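Local coordinates for protein coronin (Toxoplasma gondii, PDB 4OZU) that probably binds actin filaments and contributes to host-cell invasion and egress by the parasite, represented here by its WD40 beta-propeller domain, at residues Q22-L27 and A64-N69; L27-K32 and N342-I347; T43-A48 and L58-L63; A71-K76 and E111-T116; I314-F319 and L336-G341. All blocks are in the same frame, centred on the assembly; numbering follows the deposited sequence.

Interaction 1: residues Q22-L27 and A64-N69; sequences QQYSDL and ADIGRN
Ile66 lies over one face of the Tyr24 ring, the two side chains crossing at about a right angle. With CG1 of Ile66 anti to the backbone N (chi1 -167°), this carbon rests above the middle of the ring, 3.9 Å from the Tyr24 centroid and almost on its normal, in an over-the-face CH-pi contact. CD1 of Ile66 continues past Tyr24 CE1 at 3.8 Å. The extended chain of Gln22 crosses the same isoleucine, touching CD1 of Ile66 with its CB and bringing its OE1 3.3 Å from Ile66 CG2. Beyond the ring, the Tyr24 hydroxyl is hydrogen-bonded to Leu63 O, at the end of the hairpin before Ile66.

The backbones run parallel. Ser25 N donates a nearly straight bond to Gly67 O (3.1 Å, 168°), approaching from above the carbonyl plane, and weak bonds flank it from Gly67 N to Gln23 O and from Asn69 N to Ser25 O. Gly67 adopts phi 126°, where a CB would jam against the preceding carbonyl. On the other face, Ser25 OG rests 3.3 Å from Arg68 CA. The arrangement is a short parallel edge strand, added to the outer rim of the propeller blade that the N-terminal strand completes.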
# COMPACT_ATOMS: atom_id res chain seq x y z
N GLN A 22 1.33 7.56 -22.83
CA GLN A 22 1.94 8.66 -22.10
C GLN A 22 2.71 8.15 -20.89
O GLN A 22 2.41 7.09 -20.35
CB GLN A 22 0.87 9.65 -21.64
CG GLN A 22 0.20 10.42 -22.77
CD GLN A 22 -0.93 11.29 -22.29
OE1 GLN A 22 -0.76 12.50 -22.08
NE2 GLN A 22 -2.11 10.69 -22.10
N GLN A 23 3.72 8.92 -20.48
CA GLN A 23 4.55 8.59 -19.33
C GLN A 23 4.92 9.85 -18.56
O GLN A 23 4.90 10.95 -19.13
CB GLN A 23 5.83 7.88 -19.77
CG GLN A 23 5.64 6.63 -20.60
CD GLN A 23 6.94 6.11 -21.18
OE1 GLN A 23 7.85 6.89 -21.49
NE2 GLN A 23 7.04 4.80 -21.32
N TYR A 24 5.25 9.69 -17.28
CA TYR A 24 5.98 10.71 -16.56
C TYR A 24 7.44 10.43 -16.85
O TYR A 24 7.97 9.40 -16.42
CB TYR A 24 5.68 10.67 -15.05
CG TYR A 24 4.21 10.62 -14.71
CD1 TYR A 24 3.52 9.41 -14.71
CD2 TYR A 24 3.50 11.77 -14.40
CE1 TYR A 24 2.17 9.35 -14.40
CE2 TYR A 24 2.15 11.73 -14.09
CZ TYR A 24 1.50 10.51 -14.09
OH TYR A 24 0.16 10.47 -13.79
N SER A 25 8.10 11.31 -17.60
CA SER A 25 9.45 11.03 -18.08
C SER A 25 10.45 12.14 -17.74
O SER A 25 10.08 13.20 -17.25
CB SER A 25 9.44 10.77 -19.59
OG SER A 25 9.05 11.93 -20.31
N ASP A 26 11.72 11.86 -18.02
CA ASP A 26 12.83 12.75 -17.69
C ASP A 26 12.89 13.02 -16.19
O ASP A 26 13.24 14.12 -15.74
CB ASP A 26 12.73 14.05 -18.49
CG ASP A 26 13.40 13.94 -19.84
OD1 ASP A 26 14.60 13.60 -19.89
OD2 ASP A 26 12.73 14.18 -20.87
N LEU A 27 12.57 12.00 -15.42
CA LEU A 27 12.69 12.07 -13.98
C LEU A 27 14.07 11.59 -13.55
O LEU A 27 14.80 11.02 -14.35
CB LEU A 27 11.61 11.21 -13.31
CG LEU A 27 10.16 11.50 -13.74
CD1 LEU A 27 9.22 10.52 -13.04
CD2 LEU A 27 9.78 12.94 -13.43
N ALA A 64 -2.09 14.44 -12.56
CA ALA A 64 -2.69 14.91 -13.80
C ALA A 64 -1.65 15.42 -14.80
O ALA A 64 -1.90 15.43 -16.01
CB ALA A 64 -3.70 16.00 -13.50
N ASP A 65 -0.50 15.85 -14.31
CA ASP A 65 0.50 16.50 -15.16
C ASP A 65 1.47 15.48 -15.75
O ASP A 65 2.66 15.47 -15.44
CB ASP A 65 1.26 17.56 -14.37
CG ASP A 65 0.39 18.75 -14.00
OD1 ASP A 65 -0.64 18.97 -14.68
OD2 ASP A 65 0.73 19.46 -13.03
N ILE A 66 0.93 14.61 -16.60
CA ILE A 66 1.73 13.57 -17.23
C ILE A 66 2.53 14.18 -18.38
O ILE A 66 2.16 15.21 -18.94
CB ILE A 66 0.84 12.41 -17.73
CG1 ILE A 66 1.70 11.19 -18.09
CG2 ILE A 66 -0.02 12.86 -18.91
CD1 ILE A 66 0.95 9.87 -17.99
N GLY A 67 3.65 13.54 -18.72
CA GLY A 67 4.49 13.98 -19.82
C GLY A 67 5.94 14.18 -19.43
O GLY A 67 6.39 13.74 -18.37
N ARG A 68 6.66 14.87 -20.30
CA ARG A 68 8.10 15.07 -20.15
C ARG A 68 8.41 16.17 -19.14
O ARG A 68 7.69 17.17 -19.04
CB ARG A 68 8.73 15.41 -21.51
CG ARG A 68 10.17 15.90 -21.43
CD ARG A 68 10.97 15.58 -22.69
NE ARG A 68 10.51 16.30 -23.86
CZ ARG A 68 11.06 16.19 -25.07
NH1 ARG A 68 12.09 15.38 -25.27
NH2 ARG A 68 10.57 16.89 -26.08
N ASN A 69 9.50 15.97 -18.40
CA ASN A 69 10.02 16.91 -17.41
C ASN A 69 8.94 17.67 -16.66
O ASN A 69 8.87 18.90 -16.71
CB ASN A 69 10.97 17.91 -18.10
CG ASN A 69 11.85 18.65 -17.11
OD1 ASN A 69 12.01 18.23 -15.96
ND2 ASN A 69 12.44 19.75 -17.55

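Interaction 2: residues L27-K32 and N342-I347; sequences LRLSTK and NVLQPI
Asn342, just ahead of strand 343-347, makes the polar part of the contact. Its carbonyl O accepts a hydrogen bond from Leu27 N (3.1 Å, 164°), the donor standing somewhat above the carbonyl plane. Asn342 CA in turn lies 3.2 Å from Leu27 O, which is thus approached too, though only by a carbon-bound hydrogen. The Asn342 side chain takes the crowded position between backbone N and carbonyl carbon (chi1 63°), and only its CB stays close, 3.5 Å from Leu27 O.

Val343 contributes little beyond its carbonyl O, which Leu29 CD1 approaches at 4.0 Å. Leu344 is the apolar centre. Its CG is anti to the carbonyl carbon, and its branches fan out between two leucines, each crossing it at about a right angle: Leu27 CD1 meets Leu344 CG at 3.8 Å, and Leu29 CD1 meets Leu344 CD2 at 3.7 Å. Ile46 of the adjacent blade also touches Leu344. Gln345 turns elsewhere, its NE2 donating to Pro346 O and to Trp20 O while its OE1 accepts from Gln23 NE2.

Here the N-terminal segment meets a C-terminal strand where the propeller ring closes, a seam that the Tyr24-Leu344 backbone bond also ties. Leu29, bonded to Gly341, adds a neighbouring link. Between the two segments, a single hydrogen bond and leucine packing imply a contact that is largely apolar.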
# COMPACT_ATOMS: atom_id res chain seq x y z
N LEU A 27 12.57 12.00 -15.42
CA LEU A 27 12.69 12.07 -13.98
C LEU A 27 14.07 11.59 -13.55
O LEU A 27 14.80 11.02 -14.35
CB LEU A 27 11.61 11.21 -13.31
CG LEU A 27 10.16 11.50 -13.74
CD1 LEU A 27 9.22 10.52 -13.04
CD2 LEU A 27 9.78 12.94 -13.43
N ARG A 28 14.42 11.84 -12.29
CA ARG A 28 15.65 11.35 -11.69
C ARG A 28 15.31 10.55 -10.44
O ARG A 28 15.35 11.08 -9.32
CB ARG A 28 16.59 12.51 -11.34
CG ARG A 28 17.32 13.11 -12.54
CD ARG A 28 18.57 12.31 -12.89
NE ARG A 28 19.48 12.18 -11.75
CZ ARG A 28 20.42 13.06 -11.42
NH1 ARG A 28 20.60 14.16 -12.13
NH2 ARG A 28 21.19 12.83 -10.36
N LEU A 29 14.96 9.29 -10.62
CA LEU A 29 14.39 8.48 -9.54
C LEU A 29 15.42 7.56 -8.88
O LEU A 29 16.35 7.09 -9.52
CB LEU A 29 13.24 7.64 -10.08
CG LEU A 29 12.10 8.46 -10.69
CD1 LEU A 29 11.10 7.54 -11.36
CD2 LEU A 29 11.43 9.31 -9.62
N SER A 30 15.21 7.31 -7.60
CA SER A 30 16.03 6.37 -6.85
C SER A 30 15.77 4.94 -7.30
O SER A 30 14.64 4.60 -7.67
CB SER A 30 15.77 6.50 -5.36
OG SER A 30 16.33 5.42 -4.64
N THR A 31 16.81 4.12 -7.27
CA THR A 31 16.69 2.69 -7.54
C THR A 31 17.27 1.89 -6.38
O THR A 31 17.60 0.71 -6.53
CB THR A 31 17.40 2.31 -8.85
OG1 THR A 31 18.77 2.73 -8.79
CG2 THR A 31 16.72 2.98 -10.04
N LYS A 32 17.38 2.53 -5.22
CA LYS A 32 17.86 1.87 -4.00
C LYS A 32 16.89 0.79 -3.54
O LYS A 32 15.68 0.90 -3.75
CB LYS A 32 18.07 2.89 -2.89
CG LYS A 32 19.24 3.83 -3.13
CD LYS A 32 19.38 4.84 -2.00
CE LYS A 32 20.71 5.58 -2.07
NZ LYS A 32 20.96 6.40 -0.86
N ASN A 342 14.25 6.89 -14.69
CA ASN A 342 13.80 8.11 -15.38
C ASN A 342 12.35 8.12 -15.85
O ASN A 342 11.88 9.14 -16.34
CB ASN A 342 14.72 8.37 -16.57
CG ASN A 342 14.67 7.26 -17.61
OD1 ASN A 342 14.14 6.18 -17.37
ND2 ASN A 342 15.25 7.53 -18.78
N VAL A 343 11.63 7.01 -15.70
CA VAL A 343 10.25 6.91 -16.16
C VAL A 343 9.29 6.34 -15.11
O VAL A 343 9.62 5.39 -14.40
CB VAL A 343 10.16 6.03 -17.43
CG1 VAL A 343 8.72 5.64 -17.75
CG2 VAL A 343 10.80 6.74 -18.63
N LEU A 344 8.10 6.94 -15.02
CA LEU A 344 6.96 6.30 -14.38
C LEU A 344 5.95 5.94 -15.46
O LEU A 344 5.49 6.81 -16.22
CB LEU A 344 6.32 7.19 -13.30
CG LEU A 344 7.15 7.52 -12.05
CD1 LEU A 344 6.35 8.42 -11.11
CD2 LEU A 344 7.59 6.27 -11.32
N GLN A 345 5.62 4.66 -15.54
CA GLN A 345 4.76 4.12 -16.59
C GLN A 345 3.40 3.72 -16.01
O GLN A 345 3.31 2.76 -15.25
CB GLN A 345 5.43 2.92 -17.25
CG GLN A 345 4.58 2.17 -18.25
CD GLN A 345 4.21 3.02 -19.44
OE1 GLN A 345 5.07 3.36 -20.25
NE2 GLN A 345 2.94 3.38 -19.55
N PRO A 346 2.34 4.45 -16.36
CA PRO A 346 1.05 4.02 -15.83
C PRO A 346 0.52 2.77 -16.54
O PRO A 346 0.67 2.61 -17.75
CB PRO A 346 0.13 5.22 -16.08
CG PRO A 346 1.03 6.35 -16.48
CD PRO A 346 2.24 5.74 -17.07
N ILE A 347 -0.11 1.89 -15.76
CA ILE A 347 -0.76 0.70 -16.29
C ILE A 347 -2.19 0.67 -15.78
O ILE A 347 -2.42 0.58 -14.57
CB ILE A 347 -0.07 -0.61 -15.85
CG1 ILE A 347 1.46 -0.54 -16.03
CG2 ILE A 347 -0.65 -1.79 -16.61
CD1 ILE A 347 1.92 -0.45 -17.44

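Interaction 3: residues T43-A48 and L58-L63; sequences TEYIAA and LGILRL. With ACT (acetate ion), chain C.
One face of the Tyr45 ring carries its neighbour Glu44, whose CG stands 3.4 Å above the ring plane over its centre. Leu61 O lies in plane at the ring edge, where Arg62 CG also approaches. The Arg62 guanidinium is met at its own edge by Glu44 OE2, its plane turned 86° from the tyrosine ring. These groups cluster at one end of an antiparallel propeller-blade hairpin, strands 45-48 and 58-62.

Glu44 runs beside Arg62, bent at chi2 (82°), so that OE2 alone takes both Arg62 NE (3.2 Å) and Arg62 NH2 (3.1 Å) in a side-on salt bridge; both come from above the carboxylate plane. Arg62 NH1 is salt-bridged to Asp65, so one guanidinium serves two carboxylates and would be expected to favour the ionised form of both.

Paired backbone bonds join Ile46 to Leu61 and Ala48 to Gly59, and Leu63 N bonds Glu44 O. Ala47 CB packs on Ile60 CD1 and Leu58 CD2, while on the Ile46 side CD1 of Ile46 meets CD1 of Leu63, just past the strand, at 3.8 Å. Beside Thr43, ahead of strand 45-48, an acetate ion, probably from the crystallisation liquor, accepts a bond from Thr43 N through OXT at 3.1 Å.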
# COMPACT_ATOMS: atom_id res chain seq x y z
N THR A 43 -5.13 11.04 -4.64
CA THR A 43 -5.97 11.41 -5.78
C THR A 43 -5.36 12.56 -6.59
O THR A 43 -5.83 12.84 -7.69
CB THR A 43 -7.38 11.82 -5.34
OG1 THR A 43 -7.31 12.92 -4.42
CG2 THR A 43 -8.10 10.65 -4.69
N GLU A 44 -4.32 13.19 -6.06
CA GLU A 44 -3.76 14.40 -6.66
C GLU A 44 -2.27 14.27 -6.98
O GLU A 44 -1.81 14.78 -8.01
CB GLU A 44 -3.97 15.59 -5.73
CG GLU A 44 -3.44 16.94 -6.23
CD GLU A 44 -4.40 17.61 -7.19
OE1 GLU A 44 -5.40 16.97 -7.58
OE2 GLU A 44 -4.15 18.78 -7.55
N TYR A 45 -1.53 13.60 -6.11
CA TYR A 45 -0.06 13.61 -6.17
C TYR A 45 0.55 12.22 -6.28
O TYR A 45 -0.05 11.22 -5.89
CB TYR A 45 0.53 14.29 -4.93
CG TYR A 45 0.00 15.67 -4.66
CD1 TYR A 45 0.21 16.69 -5.57
CD2 TYR A 45 -0.69 15.95 -3.49
CE1 TYR A 45 -0.28 17.96 -5.34
CE2 TYR A 45 -1.17 17.22 -3.24
CZ TYR A 45 -0.97 18.22 -4.18
OH TYR A 45 -1.44 19.49 -3.96
N ILE A 46 1.77 12.19 -6.81
CA ILE A 46 2.62 11.02 -6.80
C ILE A 46 3.86 11.35 -5.99
O ILE A 46 4.44 12.42 -6.18
CB ILE A 46 3.05 10.60 -8.23
CG1 ILE A 46 1.82 10.30 -9.11
CG2 ILE A 46 3.98 9.40 -8.19
CD1 ILE A 46 2.14 10.26 -10.59
N ALA A 47 4.27 10.46 -5.09
CA ALA A 47 5.53 10.61 -4.37
C ALA A 47 6.52 9.58 -4.89
O ALA A 47 6.20 8.40 -4.98
CB ALA A 47 5.33 10.46 -2.87
N ALA A 48 7.72 10.03 -5.24
CA ALA A 48 8.77 9.13 -5.70
C ALA A 48 10.14 9.57 -5.15
O ALA A 48 10.58 10.68 -5.42
CB ALA A 48 8.80 9.09 -7.22
N LEU A 58 12.19 13.32 -1.58
CA LEU A 58 10.98 12.86 -2.24
C LEU A 58 10.61 13.83 -3.35
O LEU A 58 10.52 15.04 -3.11
CB LEU A 58 9.85 12.75 -1.22
CG LEU A 58 8.73 11.74 -1.43
CD1 LEU A 58 9.27 10.32 -1.54
CD2 LEU A 58 7.77 11.86 -0.27
N GLY A 59 10.43 13.32 -4.56
CA GLY A 59 9.85 14.10 -5.63
C GLY A 59 8.34 14.02 -5.52
O GLY A 59 7.80 12.94 -5.28
N ILE A 60 7.68 15.17 -5.67
CA ILE A 60 6.22 15.23 -5.63
C ILE A 60 5.69 15.74 -6.97
O ILE A 60 5.92 16.89 -7.35
CB ILE A 60 5.72 16.13 -4.47
CG1 ILE A 60 6.17 15.58 -3.12
CG2 ILE A 60 4.19 16.24 -4.50
CD1 ILE A 60 5.61 14.21 -2.77
N LEU A 61 5.00 14.85 -7.68
CA LEU A 61 4.43 15.15 -8.99
C LEU A 61 2.92 15.24 -8.87
O LEU A 61 2.33 14.60 -8.01
CB LEU A 61 4.79 14.06 -10.01
CG LEU A 61 6.23 13.89 -10.46
CD1 LEU A 61 7.13 13.37 -9.35
CD2 LEU A 61 6.26 12.94 -11.65
N ARG A 62 2.30 16.01 -9.75
CA ARG A 62 0.84 15.97 -9.86
C ARG A 62 0.45 14.84 -10.79
O ARG A 62 0.97 14.72 -11.90
CB ARG A 62 0.29 17.31 -10.35
CG ARG A 62 0.47 18.44 -9.35
CD ARG A 62 -0.36 19.67 -9.69
NE ARG A 62 -1.79 19.39 -9.68
CZ ARG A 62 -2.55 19.24 -10.76
NH1 ARG A 62 -2.05 19.36 -11.98
NH2 ARG A 62 -3.85 18.98 -10.62
N LEU A 63 -0.48 14.00 -10.33
CA LEU A 63 -0.97 12.86 -11.09
C LEU A 63 -1.45 13.28 -12.48
O LEU A 63 -1.22 12.58 -13.46
CB LEU A 63 -2.09 12.17 -10.31
CG LEU A 63 -2.69 10.88 -10.85
CD1 LEU A 63 -1.66 9.78 -10.90
CD2 LEU A 63 -3.87 10.46 -9.99
C ACT C . -7.02 12.27 -1.12
O ACT C . -7.61 13.26 -1.58
OXT ACT C . -6.51 11.50 -1.95
CH3 ACT C . -6.92 12.03 0.36

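Interaction 4: residues A71-K76 and E111-T116; sequences AVAKIK and EEVTGT
This contact belongs to the outer edge of a WD40 propeller blade, where strand 73-75 borders a loop that comes from the neighbouring blade and runs into strand 118-119. That short strand then lies parallel to strand 73-75 and bonds to it through Lys74 and Lys76, so the loop residues approach just before the sheet pairing begins. Between Ala71-Lys76 and Glu111-Thr116 themselves, the contact rests on van der Waals packing.

The methyl of Ala73 is the centre of it. CB of Ala73 sits in the angle formed by the loop backbone and the Val113 side chain, with Thr114 O 3.3 Å from that methyl and Val113 CG1 beside it, on the same flank. CG1 of Val113 is anti to its backbone N (chi1 176°), which brings this branch onto Ala73; Val113 CG2 turns instead toward the Tyr45 hydroxyl. Ala73 is also backbone-bonded to Ile60, so the methyl sits on a strand that is bonded within the blade.

Nearer the surface, Ala71 CB rests over the backbone of Gly115, 3.7 Å from Gly115 N and 3.8 Å from Gly115 CA; the absence of a side chain on Gly115 lets it lie there. Val72 O and Gly115 O, both acceptors, come to 3.5 Å without bonding. The loop keeps its shape through an ST turn in which Thr114 OG1 accepts from Thr116 N (3.2 Å, 159°), while Thr114 N donates to Thr117 OG1. The tightest carbon contact, shorter than usual van der Waals distance, is Ala73 CB to Val113 CG1 at 3.4 Å.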
# COMPACT_ATOMS: atom_id res chain seq x y z
N ALA A 71 6.67 19.20 -13.42
CA ALA A 71 7.06 19.96 -12.24
C ALA A 71 7.22 19.04 -11.04
O ALA A 71 6.25 18.42 -10.59
CB ALA A 71 6.05 21.05 -11.95
N VAL A 72 8.44 18.94 -10.54
CA VAL A 72 8.73 18.11 -9.38
C VAL A 72 9.03 18.99 -8.17
O VAL A 72 10.07 19.64 -8.11
CB VAL A 72 9.92 17.17 -9.64
CG1 VAL A 72 10.13 16.24 -8.45
CG2 VAL A 72 9.70 16.37 -10.91
N ALA A 73 8.08 19.03 -7.23
CA ALA A 73 8.31 19.66 -5.95
C ALA A 73 9.20 18.73 -5.13
O ALA A 73 9.31 17.54 -5.43
CB ALA A 73 7.00 19.93 -5.25
N LYS A 74 9.85 19.27 -4.09
CA LYS A 74 10.82 18.50 -3.32
C LYS A 74 10.52 18.48 -1.83
O LYS A 74 10.21 19.51 -1.23
CB LYS A 74 12.23 19.06 -3.52
CG LYS A 74 12.65 19.19 -4.96
CD LYS A 74 12.82 17.84 -5.63
CE LYS A 74 13.36 18.02 -7.04
NZ LYS A 74 13.52 16.72 -7.73
N ILE A 75 10.63 17.30 -1.24
CA ILE A 75 10.56 17.15 0.20
C ILE A 75 11.92 16.64 0.68
O ILE A 75 12.37 15.57 0.27
CB ILE A 75 9.43 16.18 0.62
CG1 ILE A 75 8.08 16.76 0.21
CG2 ILE A 75 9.46 15.92 2.13
CD1 ILE A 75 6.88 15.88 0.54
N LYS A 76 12.58 17.43 1.54
CA LYS A 76 13.91 17.09 2.04
C LYS A 76 13.82 16.65 3.51
O LYS A 76 13.09 15.72 3.82
CB LYS A 76 14.85 18.28 1.86
CG LYS A 76 14.99 18.73 0.40
CD LYS A 76 16.05 19.80 0.24
CE LYS A 76 16.18 20.24 -1.21
NZ LYS A 76 16.64 19.14 -2.11
N GLU A 111 -0.93 24.56 -0.42
CA GLU A 111 -2.15 24.50 -1.23
C GLU A 111 -1.82 24.31 -2.70
O GLU A 111 -2.41 23.47 -3.38
CB GLU A 111 -2.98 25.78 -1.04
CG GLU A 111 -4.29 25.56 -0.28
CD GLU A 111 -5.25 26.73 -0.42
OE1 GLU A 111 -5.46 27.21 -1.56
OE2 GLU A 111 -5.79 27.18 0.61
N GLU A 112 -0.86 25.09 -3.18
CA GLU A 112 -0.39 25.01 -4.57
C GLU A 112 1.01 24.42 -4.64
O GLU A 112 1.97 25.03 -4.17
CB GLU A 112 -0.41 26.40 -5.22
CG GLU A 112 -1.80 27.03 -5.30
CD GLU A 112 -1.75 28.51 -5.60
OE1 GLU A 112 -0.83 28.95 -6.33
OE2 GLU A 112 -2.62 29.25 -5.10
N VAL A 113 1.12 23.24 -5.23
CA VAL A 113 2.41 22.56 -5.39
C VAL A 113 2.96 22.81 -6.79
O VAL A 113 2.37 22.38 -7.78
CB VAL A 113 2.28 21.05 -5.15
CG1 VAL A 113 3.59 20.34 -5.43
CG2 VAL A 113 1.82 20.78 -3.73
N THR A 114 4.10 23.51 -6.86
CA THR A 114 4.75 23.81 -8.13
C THR A 114 6.15 23.22 -8.16
O THR A 114 6.59 22.61 -7.19
CB THR A 114 4.84 25.32 -8.39
OG1 THR A 114 5.86 25.88 -7.56
CG2 THR A 114 3.51 26.00 -8.09
N GLY A 115 6.86 23.43 -9.27
CA GLY A 115 8.21 22.92 -9.43
C GLY A 115 9.22 23.60 -8.53
O GLY A 115 10.35 23.13 -8.40
N THR A 116 8.82 24.70 -7.90
CA THR A 116 9.71 25.45 -7.00
C THR A 116 9.35 25.23 -5.53
O THR A 116 9.96 25.81 -4.64
CB THR A 116 9.67 26.97 -7.30
OG1 THR A 116 8.35 27.48 -7.06
CG2 THR A 116 10.05 27.22 -8.74

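Interaction 5: residues I314-F319 and L336-G341; sequences IKNFCF and LKQENG
Backbone hydrogen bonds set the antiparallel register. Cys318 and Leu336 form a hydrogen-bonded pair: Leu336 N gives a short bond to Cys318 O (2.8 Å), nearly along the C=O axis, and Cys318 N returns a longer one to Leu336 O (3.2 Å). Further along, Gln338 faces two residues, accepting from Lys315 N at its O (169°) and donating from its N to Asn316 O, as in a classic beta bulge. Asn316 N is buried here without a partner.

A side-chain amide pair reinforces this point. Asn316 and Gln338 lie side by side, pointing the same way, with amide planes 52° apart; Asn316 ND2 reaches Gln338 OE1 at 3.0 Å from well above its carbonyl plane. Gln338 NE2 donates to Asn340 O in the plane of both groups and also to Ser30 O, so both ends of the amide are engaged.

Among apolar contacts, the extended Lys337 chain crosses Ile314 at about a right angle, its CE 3.7 Å from Ile314 CG1. On the other face Cys318 SG meets Leu336 CD1 at 4.0 Å.

Charge is handled within one strand: Lys337 NZ forms a salt bridge to Glu339 OE2 (2.7 Å) on its anti lone pair, and Val312 O, Tyr308 OH and Ser310 OG are further partners of the ammonium. Together the residues form a beta hairpin at the inner part of the propeller blade that combines the N-terminal strand 16-25 with strands from the C-terminal part of the domain.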
# COMPACT_ATOMS: atom_id res chain seq x y z
N ILE A 314 10.01 -3.98 -13.12
CA ILE A 314 9.45 -3.02 -12.17
C ILE A 314 10.52 -2.66 -11.15
O ILE A 314 10.99 -3.54 -10.43
CB ILE A 314 8.21 -3.60 -11.46
CG1 ILE A 314 7.18 -4.12 -12.47
CG2 ILE A 314 7.57 -2.54 -10.56
CD1 ILE A 314 6.16 -5.05 -11.86
N LYS A 315 10.92 -1.40 -11.09
CA LYS A 315 11.94 -0.97 -10.13
C LYS A 315 11.29 -0.60 -8.80
O LYS A 315 11.75 -1.01 -7.73
CB LYS A 315 12.74 0.22 -10.66
CG LYS A 315 13.63 -0.12 -11.85
CD LYS A 315 14.74 -1.09 -11.46
CE LYS A 315 15.65 -1.38 -12.64
NZ LYS A 315 16.68 -2.39 -12.31
N ASN A 316 10.22 0.18 -8.89
CA ASN A 316 9.37 0.53 -7.77
C ASN A 316 7.95 0.68 -8.31
O ASN A 316 7.76 0.78 -9.52
CB ASN A 316 9.79 1.84 -7.10
CG ASN A 316 11.14 1.75 -6.41
OD1 ASN A 316 11.29 1.09 -5.38
ND2 ASN A 316 12.12 2.45 -6.96
N PHE A 317 6.97 0.71 -7.43
CA PHE A 317 5.60 0.89 -7.89
C PHE A 317 4.67 1.34 -6.78
O PHE A 317 5.03 1.36 -5.60
CB PHE A 317 5.08 -0.41 -8.50
CG PHE A 317 4.68 -1.42 -7.47
CD1 PHE A 317 5.62 -2.26 -6.90
CD2 PHE A 317 3.36 -1.51 -7.06
CE1 PHE A 317 5.25 -3.18 -5.94
CE2 PHE A 317 2.99 -2.43 -6.10
CZ PHE A 317 3.93 -3.26 -5.55
N CYS A 318 3.46 1.70 -7.18
CA CYS A 318 2.35 1.87 -6.27
C CYS A 318 1.09 1.80 -7.10
O CYS A 318 1.15 1.78 -8.33
CB CYS A 318 2.42 3.19 -5.50
SG CYS A 318 2.08 4.66 -6.52
N PHE A 319 -0.05 1.73 -6.42
CA PHE A 319 -1.34 1.81 -7.08
C PHE A 319 -2.03 3.09 -6.62
O PHE A 319 -1.77 3.56 -5.52
CB PHE A 319 -2.20 0.59 -6.75
CG PHE A 319 -1.84 -0.64 -7.53
CD1 PHE A 319 -0.64 -1.29 -7.30
CD2 PHE A 319 -2.71 -1.15 -8.47
CE1 PHE A 319 -0.32 -2.43 -8.01
CE2 PHE A 319 -2.39 -2.28 -9.19
CZ PHE A 319 -1.19 -2.92 -8.95
N LEU A 336 1.36 2.60 -11.04
CA LEU A 336 2.43 3.46 -11.52
C LEU A 336 3.71 2.66 -11.36
O LEU A 336 4.10 2.33 -10.25
CB LEU A 336 2.49 4.78 -10.74
CG LEU A 336 1.19 5.59 -10.80
CD1 LEU A 336 1.23 6.78 -9.85
CD2 LEU A 336 0.94 6.05 -12.23
N LYS A 337 4.32 2.33 -12.49
CA LYS A 337 5.48 1.45 -12.55
C LYS A 337 6.74 2.24 -12.86
O LYS A 337 6.85 2.80 -13.93
CB LYS A 337 5.25 0.38 -13.62
CG LYS A 337 6.41 -0.56 -13.86
CD LYS A 337 6.24 -1.29 -15.18
CE LYS A 337 7.49 -2.08 -15.56
NZ LYS A 337 7.56 -2.30 -17.03
N GLN A 338 7.71 2.29 -11.94
CA GLN A 338 8.99 2.92 -12.26
C GLN A 338 9.80 2.00 -13.17
O GLN A 338 10.02 0.83 -12.85
CB GLN A 338 9.81 3.23 -11.00
CG GLN A 338 11.19 3.83 -11.27
CD GLN A 338 11.90 4.23 -9.99
OE1 GLN A 338 11.26 4.51 -8.97
NE2 GLN A 338 13.23 4.26 -10.04
N GLU A 339 10.23 2.55 -14.30
CA GLU A 339 11.11 1.86 -15.22
C GLU A 339 12.46 2.56 -15.20
O GLU A 339 12.55 3.77 -15.43
CB GLU A 339 10.52 1.85 -16.63
CG GLU A 339 9.20 1.09 -16.70
CD GLU A 339 8.67 0.96 -18.11
OE1 GLU A 339 8.97 1.83 -18.95
OE2 GLU A 339 7.94 -0.02 -18.38
N ASN A 340 13.51 1.79 -14.90
CA ASN A 340 14.85 2.32 -14.70
C ASN A 340 14.84 3.45 -13.67
O ASN A 340 14.23 3.31 -12.62
CB ASN A 340 15.43 2.77 -16.04
CG ASN A 340 15.40 1.67 -17.07
OD1 ASN A 340 16.04 0.63 -16.90
ND2 ASN A 340 14.63 1.87 -18.13
N GLY A 341 15.51 4.57 -13.97
CA GLY A 341 15.57 5.68 -13.04
C GLY A 341 14.97 6.97 -13.57
O GLY A 341 15.17 8.03 -12.97

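In the fold
Interactions 1, 2 and 5 build one blade: 1 adds its outermost strand, 2 lies at the seam between N- and C-terminal segments, and 5 supplies the inner hairpin. The centres of 2 and 5 lie about 6 Å apart. Interactions 3 and 4 belong to the next blade, where 58-62 is bonded to 73-75. Contacts 2, 3 and 5 are buried; 3 and 5 combine backbone pairing with polar side-chain links, whereas 2 is mainly leucine packing. Contacts 1 and 4 lie at the surface, with short parallel pairing in 1, one straight bond between two weak ones, and methyl packing alone in 4. Leu27, shared by 1 and 2, touches Leu61 of 3, joining the two blades.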